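Local coordinates for conserved hypothetical exported protein (Bacteroides fragilis, PDB 4JJA) that is of unproven function but may act as an exo-beta-N-acetylmuramidase on peptidoglycan, at residues D111-F116 / I168-H172; R115-I121 / S161-L166; I139-N144 / H172-G177; H148-G152 / W298-I302; T209-L213 / M224-Y228. One frame throughout, in Å; residues are numbered along the deposited sequence. Where two conformers were deposited one is given.

Contact 1: residues D111-F116 / I168-H172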
# COMPACT_ATOMS: atom_id res chain seq x y z
N ASP A 111 5.72 0.27 -2.08
CA ASP A 111 4.44 -0.00 -1.48
C ASP A 111 4.56 -0.03 0.06
O ASP A 111 5.67 -0.10 0.60
CB ASP A 111 3.99 -1.42 -1.99
CG ASP A 111 2.67 -1.82 -1.48
OD1 ASP A 111 1.75 -0.99 -1.54
OD2 ASP A 111 2.54 -2.98 -0.98
N VAL A 112 3.43 -0.11 0.78
CA VAL A 112 3.44 -0.23 2.25
C VAL A 112 2.77 -1.48 2.81
O VAL A 112 2.74 -1.67 4.00
CB VAL A 112 2.90 1.04 2.93
CG1 VAL A 112 3.73 2.28 2.51
CG2 VAL A 112 1.47 1.25 2.62
N GLY A 113 2.23 -2.31 1.93
CA GLY A 113 1.70 -3.63 2.34
C GLY A 113 0.32 -3.74 2.90
O GLY A 113 0.04 -4.62 3.69
N LEU A 114 -0.57 -2.84 2.48
CA LEU A 114 -1.93 -2.83 2.95
C LEU A 114 -2.90 -2.99 1.81
O LEU A 114 -2.76 -2.41 0.73
CB LEU A 114 -2.26 -1.50 3.66
CG LEU A 114 -1.92 -1.45 5.13
CD1 LEU A 114 -2.73 -2.47 5.93
CD2 LEU A 114 -0.40 -1.53 5.35
N ARG A 115 -3.96 -3.73 2.08
CA ARG A 115 -5.02 -3.92 1.06
C ARG A 115 -5.68 -2.63 0.60
O ARG A 115 -6.13 -2.53 -0.51
CB ARG A 115 -6.04 -4.90 1.61
CG ARG A 115 -7.06 -5.38 0.62
CD ARG A 115 -8.02 -6.37 1.23
NE ARG A 115 -8.86 -5.76 2.23
CZ ARG A 115 -9.31 -6.37 3.32
NH1 ARG A 115 -8.98 -7.63 3.61
NH2 ARG A 115 -10.09 -5.68 4.18
N PHE A 116 -5.73 -1.63 1.47
CA PHE A 116 -6.36 -0.36 1.18
C PHE A 116 -5.38 0.71 0.74
O PHE A 116 -5.78 1.87 0.55
CB PHE A 116 -7.30 0.10 2.30
CG PHE A 116 -6.80 -0.09 3.69
CD1 PHE A 116 -5.69 0.61 4.16
CD2 PHE A 116 -7.46 -0.95 4.57
CE1 PHE A 116 -5.23 0.46 5.47
CE2 PHE A 116 -7.00 -1.10 5.87
CZ PHE A 116 -5.88 -0.41 6.32
N ILE A 168 -7.62 -10.84 -0.32
CA ILE A 168 -6.40 -10.90 0.49
C ILE A 168 -6.71 -10.30 1.85
O ILE A 168 -7.71 -9.59 2.02
CB ILE A 168 -5.20 -10.23 -0.22
CG1 ILE A 168 -5.44 -8.69 -0.39
CG2 ILE A 168 -4.89 -10.89 -1.53
CD1 ILE A 168 -4.30 -7.96 -1.10
N PRO A 169 -5.88 -10.55 2.86
CA PRO A 169 -6.06 -9.95 4.18
C PRO A 169 -5.73 -8.45 4.15
O PRO A 169 -5.28 -7.92 3.14
CB PRO A 169 -5.08 -10.74 5.09
CG PRO A 169 -4.76 -12.01 4.31
CD PRO A 169 -4.76 -11.50 2.87
N ILE A 170 -5.98 -7.77 5.26
CA ILE A 170 -5.66 -6.37 5.36
C ILE A 170 -4.16 -6.16 5.18
O ILE A 170 -3.70 -5.29 4.40
CB ILE A 170 -6.18 -5.76 6.69
CG1 ILE A 170 -7.72 -5.77 6.71
CG2 ILE A 170 -5.65 -4.36 6.92
CD1 ILE A 170 -8.33 -5.29 8.03
N VAL A 171 -3.37 -6.91 5.96
CA VAL A 171 -1.90 -6.91 5.88
C VAL A 171 -1.62 -8.23 5.17
O VAL A 171 -1.77 -9.31 5.76
CB VAL A 171 -1.28 -6.82 7.29
CG1 VAL A 171 0.26 -7.03 7.16
CG2 VAL A 171 -1.63 -5.52 8.01
N HIS A 172 -1.22 -8.15 3.90
CA HIS A 172 -1.06 -9.35 3.08
C HIS A 172 0.35 -9.96 3.18
O HIS A 172 0.54 -11.14 2.83
CB HIS A 172 -1.46 -9.07 1.62
CG HIS A 172 -0.77 -7.89 1.03
ND1 HIS A 172 0.57 -7.91 0.71
CD2 HIS A 172 -1.25 -6.68 0.66
CE1 HIS A 172 0.88 -6.75 0.15
NE2 HIS A 172 -0.21 -5.97 0.16
O HOH W 1 -0.36 -3.31 -0.66
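I170 supplies the apolar centre of this buried contact between two loops of the Rossmann-like N-terminal part of the protein, each running from the end of a parallel-sheet strand (104-107 or 136-140) to the next helix in the chain. Its CG2 lies 3.6 Å from L114 CD1 and 3.7 Å from F116 CE2, while L114 CD1 also meets V171 CG2 at 3.9 Å. P231 of helix 224-233 packs against L114 and V171. I170 and V171 together face D151 in a classic beta bulge, and the carbonyl of I170 meets the other loop: R115 N donates to I170 O at 2.8 Å, and L114 CA adds a CA-H...O contact to the same oxygen at 3.4 Å. Farther out, the R115 side chain runs back along the partner loop, its guanidinium face against I170 CG1 and its NH1 donating to I168 O at 2.8 Å. NH1 also bonds P153 O, and NH2 bonds L328 O and V329 O, so one buried arginine ties several carbonyls together. At the polar edge, H172 has G113 O over one face of its ring, its ND1 accepting from the backbone of M174. A single water finishes the edge, 2.8 Å from H172 NE2 and 2.9 Å from both D111 OD2 and L114 O.

Contact 2: residues R115-I121 / S161-L166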
# COMPACT_ATOMS: atom_id res chain seq x y z
N ARG A 115 -3.96 -3.73 2.08
CA ARG A 115 -5.02 -3.92 1.06
C ARG A 115 -5.68 -2.63 0.60
O ARG A 115 -6.13 -2.53 -0.51
CB ARG A 115 -6.04 -4.90 1.61
CG ARG A 115 -7.06 -5.38 0.62
CD ARG A 115 -8.02 -6.37 1.23
NE ARG A 115 -8.86 -5.76 2.23
CZ ARG A 115 -9.31 -6.37 3.32
NH1 ARG A 115 -8.98 -7.63 3.61
NH2 ARG A 115 -10.09 -5.68 4.18
N PHE A 116 -5.73 -1.63 1.47
CA PHE A 116 -6.36 -0.36 1.18
C PHE A 116 -5.38 0.71 0.74
O PHE A 116 -5.78 1.87 0.55
CB PHE A 116 -7.30 0.10 2.30
CG PHE A 116 -6.80 -0.09 3.69
CD1 PHE A 116 -5.69 0.61 4.16
CD2 PHE A 116 -7.46 -0.95 4.57
CE1 PHE A 116 -5.23 0.46 5.47
CE2 PHE A 116 -7.00 -1.10 5.87
CZ PHE A 116 -5.88 -0.41 6.32
N TYR A 117 -4.11 0.33 0.48
CA TYR A 117 -3.12 1.20 -0.17
C TYR A 117 -3.00 0.66 -1.58
O TYR A 117 -2.56 -0.47 -1.77
CB TYR A 117 -1.82 1.13 0.58
CG TYR A 117 -0.83 2.22 0.18
CD1 TYR A 117 -0.83 3.42 0.85
CD2 TYR A 117 0.14 2.02 -0.78
CE1 TYR A 117 0.04 4.42 0.56
CE2 TYR A 117 1.05 3.01 -1.11
CZ TYR A 117 0.99 4.22 -0.42
OH TYR A 117 1.92 5.18 -0.76
N THR A 118 -3.35 1.52 -2.56
CA THR A 118 -3.91 1.10 -3.86
C THR A 118 -3.01 0.88 -5.04
O THR A 118 -3.50 0.59 -6.13
CB THR A 118 -5.00 2.11 -4.37
OG1 THR A 118 -4.43 3.39 -4.65
CG2 THR A 118 -6.10 2.24 -3.33
N TYR A 119 -1.71 1.00 -4.86
CA TYR A 119 -0.81 0.80 -6.01
C TYR A 119 -0.96 -0.59 -6.63
O TYR A 119 -0.87 -0.71 -7.84
CB TYR A 119 0.66 1.00 -5.66
CG TYR A 119 1.06 2.37 -5.22
CD1 TYR A 119 0.27 3.49 -5.50
CD2 TYR A 119 2.25 2.55 -4.53
CE1 TYR A 119 0.68 4.78 -5.09
CE2 TYR A 119 2.65 3.81 -4.14
CZ TYR A 119 1.84 4.90 -4.40
OH TYR A 119 2.24 6.18 -4.00
N TYR A 120 -1.23 -1.63 -5.84
CA TYR A 120 -1.36 -2.94 -6.43
C TYR A 120 -2.59 -3.02 -7.35
O TYR A 120 -2.65 -3.87 -8.25
CB TYR A 120 -1.39 -4.08 -5.38
CG TYR A 120 -2.68 -4.17 -4.60
CD1 TYR A 120 -3.74 -4.92 -5.03
CD2 TYR A 120 -2.84 -3.44 -3.45
CE1 TYR A 120 -4.95 -4.97 -4.34
CE2 TYR A 120 -4.04 -3.44 -2.75
CZ TYR A 120 -5.11 -4.20 -3.19
OH TYR A 120 -6.32 -4.22 -2.54
N ILE A 121 -3.61 -2.18 -7.09
CA ILE A 121 -4.81 -2.20 -7.95
C ILE A 121 -4.44 -1.62 -9.30
O ILE A 121 -4.79 -2.19 -10.32
CB ILE A 121 -6.00 -1.47 -7.32
CG1 ILE A 121 -6.38 -2.15 -5.99
CG2 ILE A 121 -7.16 -1.41 -8.30
CD1 ILE A 121 -7.60 -1.56 -5.29
N SER A 161 -13.79 -3.02 -3.86
CA SER A 161 -13.99 -1.60 -4.09
C SER A 161 -12.70 -0.94 -4.56
O SER A 161 -11.66 -1.60 -4.65
CB SER A 161 -14.47 -0.91 -2.83
OG SER A 161 -13.40 -0.71 -1.94
N GLY A 162 -12.75 0.39 -4.63
CA GLY A 162 -11.58 1.19 -4.84
C GLY A 162 -10.51 1.10 -3.79
O GLY A 162 -9.37 1.50 -4.04
N VAL A 163 -10.88 0.64 -2.60
CA VAL A 163 -9.92 0.48 -1.52
C VAL A 163 -9.71 -1.02 -1.15
O VAL A 163 -9.20 -1.34 -0.10
CB VAL A 163 -10.33 1.30 -0.25
CG1 VAL A 163 -10.41 2.82 -0.51
CG2 VAL A 163 -11.64 0.78 0.36
N GLY A 164 -10.00 -1.93 -2.07
CA GLY A 164 -9.83 -3.36 -1.83
C GLY A 164 -10.10 -4.18 -3.08
O GLY A 164 -11.27 -4.41 -3.45
N GLY A 165 -9.05 -4.61 -3.76
CA GLY A 165 -9.16 -5.15 -5.09
C GLY A 165 -9.00 -6.64 -5.25
O GLY A 165 -9.25 -7.16 -6.34
N LEU A 166 -8.58 -7.35 -4.20
CA LEU A 166 -8.26 -8.77 -4.28
C LEU A 166 -8.72 -9.46 -2.99
O LEU A 166 -8.77 -8.79 -1.93
CB LEU A 166 -6.76 -8.94 -4.44
CG LEU A 166 -6.13 -8.43 -5.72
CD1 LEU A 166 -4.61 -8.51 -5.65
CD2 LEU A 166 -6.68 -9.21 -6.98
O HOH W 2 -9.89 -3.16 1.83
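Y120, in the first turn of helix 119-132, lays its ring beside the glycine-rich loop 161-166, with CD1 3.7 Å from L166 CD1 and the hydroxyl reaching the backbone. That hydroxyl works in both directions: it donates to R115 O at 2.6 Å and accepts from G165 N at 3.0 Å in a nearly straight bond, so one oxygen joins the segment leading into the helix to the loop. The loop approaches through a type I beta turn from S161 to G164, reinforced by an ST turn in which S161 OG accepts from V163 N at 2.9 Å. Close packing depends on G165 lacking a side chain: I121 CD1 comes within 3.7 Å of G165 N, and a CB on G165 would collide with I121 CG1. At the other end, F116 CA makes a CA-H...O contact of 3.3 Å with V163 O, and a water spans R115 NE at 2.8 Å and V163 O at 2.7 Å, while R115 NH1 bonds I168 O. Beyond the pair, helix 325-329 packs on F116 and V163. The chemistry implies a loop held mainly through its backbone, in which two acceptors only 3.3 Å apart, R115 O and V163 O, each receive a separate donor, the tyrosine hydroxyl and the water.

Contact 3: residues I139-N144 / H172-G177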
# COMPACT_ATOMS: atom_id res chain seq x y z
N ILE A 139 9.12 -6.69 -13.00
CA ILE A 139 8.97 -6.07 -11.69
C ILE A 139 10.34 -6.03 -11.01
O ILE A 139 10.99 -7.07 -10.81
CB ILE A 139 7.97 -6.82 -10.80
CG1 ILE A 139 6.60 -6.90 -11.52
CG2 ILE A 139 7.91 -6.15 -9.38
CD1 ILE A 139 5.56 -7.71 -10.79
N LEU A 140 10.80 -4.82 -10.70
CA LEU A 140 12.05 -4.60 -9.95
C LEU A 140 11.62 -4.55 -8.51
O LEU A 140 11.05 -3.53 -8.06
CB LEU A 140 12.74 -3.33 -10.46
CG LEU A 140 13.08 -3.34 -11.94
CD1 LEU A 140 13.71 -1.99 -12.29
CD2 LEU A 140 13.95 -4.54 -12.35
N ASP A 141 11.76 -5.65 -7.78
CA ASP A 141 11.04 -5.73 -6.51
C ASP A 141 11.64 -4.81 -5.47
O ASP A 141 12.87 -4.54 -5.48
CB ASP A 141 10.99 -7.18 -6.01
CG ASP A 141 9.69 -7.59 -5.38
OD1 ASP A 141 8.65 -6.92 -5.57
OD2 ASP A 141 9.73 -8.70 -4.75
N ARG A 142 10.79 -4.34 -4.57
CA ARG A 142 11.19 -3.59 -3.39
C ARG A 142 10.55 -4.26 -2.19
O ARG A 142 9.53 -4.91 -2.30
CB ARG A 142 10.80 -2.12 -3.46
CG ARG A 142 11.55 -1.36 -4.54
CD ARG A 142 11.21 0.12 -4.57
NE ARG A 142 11.92 0.75 -5.70
CZ ARG A 142 12.92 1.59 -5.61
NH1 ARG A 142 13.35 2.04 -4.43
NH2 ARG A 142 13.49 2.03 -6.73
N PRO A 143 11.16 -4.08 -1.02
CA PRO A 143 10.59 -4.67 0.18
C PRO A 143 9.20 -4.20 0.52
O PRO A 143 8.83 -3.09 0.16
CB PRO A 143 11.58 -4.25 1.30
CG PRO A 143 12.86 -4.11 0.60
CD PRO A 143 12.47 -3.48 -0.73
N ASN A 144 8.47 -5.05 1.23
CA ASN A 144 7.24 -4.65 1.89
C ASN A 144 7.62 -4.30 3.32
O ASN A 144 8.06 -5.19 4.05
CB ASN A 144 6.24 -5.80 1.83
CG ASN A 144 4.93 -5.49 2.51
OD1 ASN A 144 4.81 -4.49 3.23
ND2 ASN A 144 3.95 -6.40 2.33
N HIS A 172 -1.22 -8.15 3.90
CA HIS A 172 -1.06 -9.35 3.08
C HIS A 172 0.35 -9.96 3.18
O HIS A 172 0.54 -11.14 2.83
CB HIS A 172 -1.46 -9.07 1.62
CG HIS A 172 -0.77 -7.89 1.03
ND1 HIS A 172 0.57 -7.91 0.71
CD2 HIS A 172 -1.25 -6.68 0.66
CE1 HIS A 172 0.88 -6.75 0.15
NE2 HIS A 172 -0.21 -5.97 0.16
N GLY A 173 1.32 -9.17 3.64
CA GLY A 173 2.64 -9.62 3.85
C GLY A 173 3.52 -9.86 2.66
O GLY A 173 4.57 -10.46 2.80
N MSE A 174 3.12 -9.41 1.47
CA MSE A 174 3.79 -9.78 0.24
C MSE A 174 4.40 -8.57 -0.44
O MSE A 174 3.93 -7.46 -0.33
CB MSE A 174 2.80 -10.41 -0.75
CG MSE A 174 2.13 -11.64 -0.14
SE MSE A 174 0.76 -12.49 -1.23
CE MSE A 174 1.91 -13.38 -2.35
N THR A 175 5.50 -8.80 -1.14
CA THR A 175 6.00 -7.78 -2.04
C THR A 175 5.12 -7.65 -3.29
O THR A 175 4.34 -8.56 -3.57
CB THR A 175 7.45 -8.03 -2.48
OG1 THR A 175 7.49 -9.14 -3.38
CG2 THR A 175 8.37 -8.16 -1.30
N LEU A 176 5.26 -6.57 -4.04
CA LEU A 176 4.46 -6.44 -5.26
C LEU A 176 4.82 -7.54 -6.24
O LEU A 176 3.94 -8.03 -6.96
CB LEU A 176 4.58 -5.09 -5.89
CG LEU A 176 4.02 -3.88 -5.15
CD1 LEU A 176 4.36 -2.58 -5.92
CD2 LEU A 176 2.54 -4.03 -4.96
N GLY A 177 6.07 -8.00 -6.29
CA GLY A 177 6.44 -9.11 -7.14
C GLY A 177 5.75 -10.39 -6.76
O GLY A 177 5.26 -11.13 -7.59
O HOH W 3 6.78 -4.51 -2.63
O HOH W 4 1.82 -6.48 4.27
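This is a polar capping contact, buried where the C-terminal end of strand 136-140 meets the N-terminus of helix 176-185, the place at which Rossmann-like folds bring strand ends and helix starts together. D141, just past the strand, directs its carboxylate at the helix: OD1 accepts from G177 N at 2.9 Å, and OD2 accepts from T175 OG1 at 2.7 Å and bonds Y368 OH. T175 is the N-cap residue, its side chain capping a backbone N farther along, and its own N is bound by E178 OE1, so the reciprocal bonds of a capping box are in place. A CB on G177 would clash with D141 OD1. Water carries the next link, accepting from L176 N at 2.9 Å and donating to R142 O at 2.8 Å. Farther along, N144 ND2 donates to M174 O at 2.9 Å while its OD1 accepts from N146 N, and a second water accepts from N144 ND2 at 2.9 Å and G173 N at 2.8 Å. Apolar packing is slight, chiefly I139 CG2 on G177 CA at 4.0 Å. The chemistry implies that backbone NH groups left without partners by the start of a helix are satisfied here by an aspartate just after the strand and by ordered water.

Contact 4: residues H148-G152 / W298-I302; sequences HYVDG and WKKGI
H148 (chi1 p, near 54°) opens a segment of loop, its CA 8.7 Å from W298 CA. Its imidazole edge points at the face of the W298 five-membered ring in a T-shaped stack, centroids 5.1 Å apart and planes at 66°, with H148 NE2 3.8 Å from W298 CD1; W298 takes chi1 m. Y149, extended in backbone and again chi1 p, sets CE2 3.6 Å from G301 CA. G301, just after helix 294-300, has positive phi (57/-145), and a CB there would clash with D151 OD2. Such a glycine exit is a common helix C-terminus, and the contact brings together segments of the N- and C-terminal NamZ regions. The chain stays extended through D151, where D151 CA is 6.6 Å from I302 CA. With chi1 at -147°, between wells, D151 OD2 accepts from I302 N at 2.9 Å and forms a salt bridge with K348, while OD1 accepts from W351 NE1. G152, at phi/psi 93/164, brings its N to 3.7 Å from CD1 of I302 (chi1 m, chi2 t).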
# COMPACT_ATOMS: atom_id res chain seq x y z
N HIS A 148 6.42 -8.59 7.29
CA HIS A 148 6.80 -9.48 8.35
C HIS A 148 5.62 -10.20 8.97
O HIS A 148 5.83 -11.05 9.86
CB HIS A 148 7.58 -8.73 9.44
CG HIS A 148 6.86 -7.53 9.97
ND1 HIS A 148 6.66 -6.40 9.20
CD2 HIS A 148 6.28 -7.28 11.17
CE1 HIS A 148 5.98 -5.51 9.91
NE2 HIS A 148 5.75 -6.01 11.12
N TYR A 149 4.40 -9.89 8.55
CA TYR A 149 3.22 -10.56 9.08
C TYR A 149 2.11 -10.53 8.09
O TYR A 149 2.17 -9.84 7.09
CB TYR A 149 2.79 -10.01 10.43
CG TYR A 149 2.20 -8.62 10.48
CD1 TYR A 149 2.89 -7.49 10.09
CD2 TYR A 149 0.89 -8.44 10.99
CE1 TYR A 149 2.30 -6.20 10.22
CE2 TYR A 149 0.34 -7.20 11.12
CZ TYR A 149 1.04 -6.08 10.76
OH TYR A 149 0.47 -4.85 10.96
N VAL A 150 1.06 -11.29 8.40
CA VAL A 150 -0.20 -11.37 7.67
C VAL A 150 -1.29 -11.15 8.72
O VAL A 150 -1.23 -11.75 9.81
CB VAL A 150 -0.36 -12.71 6.95
CG1 VAL A 150 -1.70 -12.79 6.20
CG2 VAL A 150 0.84 -12.96 6.02
N ASP A 151 -2.28 -10.30 8.43
CA ASP A 151 -3.30 -10.04 9.45
C ASP A 151 -4.56 -9.49 8.83
O ASP A 151 -4.57 -8.86 7.78
CB ASP A 151 -2.74 -9.03 10.49
CG ASP A 151 -3.24 -9.24 11.89
OD1 ASP A 151 -4.04 -10.15 12.13
OD2 ASP A 151 -2.78 -8.43 12.75
N GLY A 152 -5.64 -9.69 9.57
CA GLY A 152 -6.94 -9.16 9.22
C GLY A 152 -7.78 -10.15 8.41
O GLY A 152 -7.27 -11.13 7.89
N TRP A 298 4.96 -3.92 16.49
CA TRP A 298 5.10 -5.22 15.79
C TRP A 298 4.46 -6.34 16.56
O TRP A 298 3.84 -7.23 16.01
CB TRP A 298 6.59 -5.55 15.50
CG TRP A 298 7.31 -4.51 14.73
CD1 TRP A 298 6.79 -3.57 13.89
CD2 TRP A 298 8.72 -4.28 14.76
NE1 TRP A 298 7.78 -2.77 13.42
CE2 TRP A 298 8.99 -3.21 13.90
CE3 TRP A 298 9.79 -4.96 15.37
CZ2 TRP A 298 10.27 -2.73 13.67
CZ3 TRP A 298 11.06 -4.45 15.17
CH2 TRP A 298 11.30 -3.36 14.32
N LYS A 299 4.56 -6.29 17.90
CA LYS A 299 3.98 -7.33 18.68
C LYS A 299 2.47 -7.47 18.48
O LYS A 299 1.94 -8.58 18.46
CB LYS A 299 4.28 -7.06 20.15
CG LYS A 299 3.84 -8.19 21.07
CD LYS A 299 4.14 -7.81 22.54
CE LYS A 299 3.14 -6.76 23.10
NZ LYS A 299 3.33 -5.33 22.61
N LYS A 300 1.78 -6.34 18.30
CA LYS A 300 0.33 -6.37 18.30
C LYS A 300 -0.29 -6.45 16.92
O LYS A 300 -1.47 -6.74 16.83
CB LYS A 300 -0.17 -5.11 19.04
CG LYS A 300 0.19 -5.20 20.54
CD LYS A 300 -0.53 -4.19 21.38
CE LYS A 300 -0.18 -4.28 22.87
NZ LYS A 300 -0.84 -3.19 23.68
N GLY A 301 0.45 -6.14 15.84
CA GLY A 301 -0.18 -6.23 14.51
C GLY A 301 -1.40 -5.34 14.45
O GLY A 301 -1.42 -4.25 15.00
N ILE A 302 -2.44 -5.76 13.72
CA ILE A 302 -3.67 -4.96 13.70
C ILE A 302 -4.24 -4.95 15.12
O ILE A 302 -4.51 -5.99 15.69
CB ILE A 302 -4.67 -5.50 12.72
CG1 ILE A 302 -4.14 -5.41 11.28
CG2 ILE A 302 -6.05 -4.79 12.85
CD1 ILE A 302 -5.01 -6.12 10.24

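Contact 5: residues T209-L213 / M224-Y228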
# COMPACT_ATOMS: atom_id res chain seq x y z
N THR A 209 12.85 -9.29 7.51
CA THR A 209 13.62 -8.10 7.38
C THR A 209 12.71 -6.89 7.60
O THR A 209 11.64 -6.83 6.99
CB THR A 209 14.22 -7.99 6.00
OG1 THR A 209 14.99 -9.15 5.71
CG2 THR A 209 15.07 -6.71 5.80
N MSE A 210 13.15 -5.91 8.36
CA MSE A 210 12.42 -4.68 8.64
C MSE A 210 13.03 -3.55 7.87
O MSE A 210 13.75 -2.71 8.42
CB MSE A 210 12.42 -4.39 10.15
CG MSE A 210 11.93 -5.59 10.97
SE MSE A 210 10.18 -6.28 10.50
CE MSE A 210 9.12 -4.70 10.88
N TYR A 211 12.74 -3.51 6.57
CA TYR A 211 13.24 -2.47 5.70
C TYR A 211 12.59 -1.16 6.01
O TYR A 211 11.37 -1.08 6.14
CB TYR A 211 13.01 -2.85 4.27
CG TYR A 211 13.45 -1.83 3.24
CD1 TYR A 211 14.78 -1.71 2.84
CD2 TYR A 211 12.52 -1.02 2.59
CE1 TYR A 211 15.13 -0.82 1.86
CE2 TYR A 211 12.87 -0.16 1.59
CZ TYR A 211 14.19 -0.08 1.21
OH TYR A 211 14.49 0.82 0.19
N ARG A 212 13.40 -0.10 6.04
CA ARG A 212 12.93 1.26 6.29
C ARG A 212 12.99 2.07 5.01
O ARG A 212 13.96 1.99 4.27
CB ARG A 212 13.81 1.91 7.37
CG ARG A 212 13.63 1.22 8.69
CD ARG A 212 14.39 1.82 9.82
NE ARG A 212 13.87 3.02 10.38
CZ ARG A 212 13.01 3.07 11.39
NH1 ARG A 212 12.50 1.99 11.94
NH2 ARG A 212 12.69 4.24 11.85
N LEU A 213 11.93 2.79 4.72
CA LEU A 213 11.77 3.46 3.45
C LEU A 213 12.56 4.76 3.47
O LEU A 213 12.36 5.59 4.34
CB LEU A 213 10.30 3.79 3.22
CG LEU A 213 9.47 2.66 2.66
CD1 LEU A 213 9.50 1.35 3.33
CD2 LEU A 213 8.06 3.11 2.42
N MSE A 224 8.50 5.76 9.72
CA MSE A 224 8.22 4.37 9.89
C MSE A 224 7.16 4.11 10.97
O MSE A 224 6.41 3.13 10.86
CB MSE A 224 9.48 3.55 10.13
CG MSE A 224 10.42 3.54 8.91
SE MSE A 224 9.57 2.94 7.31
CE MSE A 224 9.14 1.15 7.87
N LYS A 225 7.06 4.96 11.95
CA LYS A 225 6.05 4.83 12.96
C LYS A 225 4.65 4.86 12.32
O LYS A 225 3.79 4.03 12.62
CB LYS A 225 6.16 5.93 14.02
CG LYS A 225 5.54 5.59 15.34
CD LYS A 225 6.44 4.63 16.15
CE LYS A 225 7.67 5.28 16.74
NZ LYS A 225 8.52 4.17 17.23
N ALA A 226 4.45 5.82 11.43
CA ALA A 226 3.17 5.96 10.73
C ALA A 226 2.93 4.70 9.91
O ALA A 226 1.83 4.19 9.86
CB ALA A 226 3.22 7.19 9.82
N ILE A 227 3.95 4.20 9.21
CA ILE A 227 3.82 3.00 8.34
C ILE A 227 3.46 1.79 9.17
O ILE A 227 2.69 0.94 8.74
CB ILE A 227 5.08 2.83 7.47
CG1 ILE A 227 5.08 3.97 6.43
CG2 ILE A 227 5.13 1.43 6.80
CD1 ILE A 227 6.32 4.13 5.66
N TYR A 228 4.07 1.64 10.34
CA TYR A 228 3.75 0.51 11.18
C TYR A 228 2.39 0.58 11.85
O TYR A 228 1.75 -0.44 12.08
CB TYR A 228 4.84 0.28 12.23
CG TYR A 228 6.20 -0.07 11.66
CD1 TYR A 228 6.35 -1.02 10.64
CD2 TYR A 228 7.35 0.44 12.20
CE1 TYR A 228 7.58 -1.39 10.14
CE2 TYR A 228 8.62 0.08 11.73
CZ TYR A 228 8.76 -0.82 10.70
OH TYR A 228 9.99 -1.18 10.24
O HOH W 5 9.97 -2.60 8.01
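M224, a selenomethionine in the first turn of helix 224-233, has more surface covered here than any other residue, and the loop 209-213 wraps round it. Its CE lies 3.6 Å from Y211 O and its SE 3.5 Å from L213 N, while its CG sits over one face of the R212 guanidinium, 3.6 Å from R212 CZ. All three of its chi angles are near -60°, which curls the side chain into the loop. Y228, one turn on and bonded to M224 through the helix (Y228 N to M224 O, 2.8 Å), comes second. M210 CE packs on Y228 CE1 at 3.7 Å, and a water accepts from Y228 OH at 2.6 Å and donates to Y211 O at 2.8 Å. R212, third, lays its guanidinium over M224 CG, and its charge is met by D294 of helix 294-300, which K225 also engages. L213 CD2 adds a contact of 3.8 Å with I227 CD1. The contact joins the connection after strand 197-200 to the helix that follows it. Direct polar bonds between the segments are absent and L213 N is buried without a partner, which implies reliance on van der Waals packing, of M224 with the R212 guanidinium face and of M210 on Y228, plus a bridging water.

Contacts 1 and 3 are fully buried, whereas contacts 2, 4 and 5 are only partly so. The first three belong to one region: contacts 1 and 2 share R115 and F116, contacts 1 and 3 share H172, and all lie in or beside the strand-to-helix connections of the N-terminal part. Burial does not mean greasiness here, for contact 3 is almost wholly polar, and contact 1 wraps an apolar centre in backbone bonds. Contact 5, by contrast, lies towards the surface yet is the most apolar. Contact 4 joins segments of the two family regions; V171 O meets D151 N at 2.9 Å to tie it to contact 1, and M210 CE, 3.4 Å from W298 CE2, ties it to contact 5.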